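Local coordinates for protein pumilio homolog 23 (PDB 5WZK) that binds RNA sequence-specifically through a superhelix of pumilio repeats, recognises 18S rRNA, and probably regulates the translation and stability of target mRNAs, at residues T49-E53 with S80-S85. Where two conformers were deposited one is given. Residue numbers count along the deposited sequence, not the author numbering.
Sequences TRGRE and SFIRNS
Glu53 lays its side chain over one flank of helix 75-85, its CG 3.9 Å from CE1 of Phe81 and 3.8 Å from CB of Ser85, its OE2 3.4 Å from CB of Asn84. The contact joins the start of the first pumilio repeat to the helix at its junction with the second, near the N-terminal end of the all-helical right-handed superhelix; the turn between helices 35-47 and 53-58 packs on the C-terminal part of helix 75-85. Thr49 to Arg52 form a type II beta turn closed by the hydrogen bond from Arg52 N to Thr49 O (3.0 Å); Gly51, at phi/psi 84/-2, suits a position where a CB would jam against the preceding carbonyl. Arg52 is the N-cap of helix 53-58. With chi1 m and chi2 p, Glu53 folds back so that OE2 accepts a hydrogen bond from Gly51 N at 3.1 Å. CA atoms pair Glu53 with Ser85 at 5.8 Å and Arg50 with Asn84 at 6.9 Å. Phe81, chi1 t, fills the buried space beside Glu53 CG with its flat ring, whose edge meets Thr49, CD1 3.7 Å from OG1, a hydroxyl bonded to Leu46 O. Ser85, small enough for close approach, turns OG back to Phe81 O at 2.9 Å. Arg50 starts sideways but is long enough to reach the helix at the solvent edge, NH2 3.4 Å from Ser80 CB. Asn84 ND2 is also 3.4 Å from Arg50 NH2, donor against donor, and bonds instead to Ser80 O at 2.7 Å.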
# COMPACT_ATOMS: atom_id res chain seq x y z
N THR A 49 -40.11 5.10 -6.32
CA THR A 49 -39.44 5.75 -5.20
C THR A 49 -39.59 7.26 -5.20
O THR A 49 -39.14 7.90 -4.25
CB THR A 49 -37.94 5.44 -5.20
OG1 THR A 49 -37.29 6.26 -6.18
CG2 THR A 49 -37.67 3.97 -5.49
N ARG A 50 -40.19 7.84 -6.24
CA ARG A 50 -40.35 9.29 -6.31
C ARG A 50 -41.09 9.81 -5.08
O ARG A 50 -42.21 9.37 -4.78
CB ARG A 50 -41.11 9.68 -7.58
CG ARG A 50 -40.26 10.38 -8.61
CD ARG A 50 -39.38 9.40 -9.40
NE ARG A 50 -38.51 10.07 -10.37
CZ ARG A 50 -38.85 10.36 -11.63
NH1 ARG A 50 -40.05 10.03 -12.10
NH2 ARG A 50 -37.99 10.99 -12.43
N GLY A 51 -40.45 10.72 -4.35
CA GLY A 51 -41.05 11.33 -3.19
C GLY A 51 -40.93 10.55 -1.91
O GLY A 51 -41.42 11.02 -0.87
N ARG A 52 -40.33 9.38 -1.92
CA ARG A 52 -39.99 8.70 -0.68
C ARG A 52 -38.63 8.05 -0.82
O ARG A 52 -38.40 6.92 -0.37
CB ARG A 52 -41.06 7.70 -0.28
CG ARG A 52 -41.77 7.10 -1.44
CD ARG A 52 -42.90 6.21 -0.97
NE ARG A 52 -43.31 5.30 -2.02
CZ ARG A 52 -43.98 4.18 -1.81
NH1 ARG A 52 -44.31 3.85 -0.56
NH2 ARG A 52 -44.31 3.39 -2.83
N GLU A 53 -37.70 8.77 -1.44
CA GLU A 53 -36.35 8.26 -1.62
C GLU A 53 -35.68 8.01 -0.29
O GLU A 53 -34.97 7.00 -0.12
CB GLU A 53 -35.54 9.22 -2.47
CG GLU A 53 -36.00 9.34 -3.89
CD GLU A 53 -37.12 10.34 -4.06
OE1 GLU A 53 -37.69 10.77 -3.04
OE2 GLU A 53 -37.43 10.68 -5.23
N SER A 80 -32.35 10.38 -13.21
CA SER A 80 -33.59 10.87 -12.64
C SER A 80 -33.64 10.58 -11.15
O SER A 80 -34.11 11.42 -10.36
CB SER A 80 -34.79 10.24 -13.37
OG SER A 80 -34.67 10.39 -14.77
N PHE A 81 -33.14 9.42 -10.73
CA PHE A 81 -33.15 9.08 -9.32
C PHE A 81 -32.24 10.00 -8.53
O PHE A 81 -32.62 10.53 -7.48
CB PHE A 81 -32.75 7.62 -9.12
CG PHE A 81 -32.63 7.24 -7.68
CD1 PHE A 81 -33.76 7.06 -6.91
CD2 PHE A 81 -31.38 7.11 -7.09
CE1 PHE A 81 -33.65 6.75 -5.56
CE2 PHE A 81 -31.27 6.80 -5.75
CZ PHE A 81 -32.41 6.61 -4.98
N ILE A 82 -31.02 10.23 -9.05
CA ILE A 82 -30.10 11.17 -8.44
C ILE A 82 -30.72 12.56 -8.39
O ILE A 82 -30.64 13.26 -7.36
CB ILE A 82 -28.78 11.18 -9.21
CG1 ILE A 82 -28.13 9.80 -9.11
CG2 ILE A 82 -27.89 12.28 -8.68
CD1 ILE A 82 -26.81 9.69 -9.86
N ARG A 83 -31.35 12.99 -9.48
CA ARG A 83 -31.96 14.32 -9.50
C ARG A 83 -33.08 14.43 -8.47
O ARG A 83 -33.25 15.49 -7.86
CB ARG A 83 -32.51 14.63 -10.89
CG ARG A 83 -31.63 15.55 -11.75
CD ARG A 83 -32.50 16.25 -12.82
NE ARG A 83 -33.85 15.67 -12.90
CZ ARG A 83 -34.24 14.79 -13.83
NH1 ARG A 83 -33.39 14.39 -14.77
NH2 ARG A 83 -35.49 14.31 -13.82
N ASN A 84 -33.85 13.37 -8.27
CA ASN A 84 -35.01 13.49 -7.39
C ASN A 84 -34.64 13.32 -5.93
O ASN A 84 -35.32 13.85 -5.06
CB ASN A 84 -36.08 12.48 -7.76
CG ASN A 84 -36.92 12.93 -8.93
OD1 ASN A 84 -38.07 13.34 -8.76
ND2 ASN A 84 -36.35 12.86 -10.13
N SER A 85 -33.57 12.58 -5.66
CA SER A 85 -33.14 12.33 -4.29
C SER A 85 -32.11 13.35 -3.78
O SER A 85 -31.75 13.30 -2.61
CB SER A 85 -32.55 10.92 -4.19
OG SER A 85 -31.34 10.89 -4.91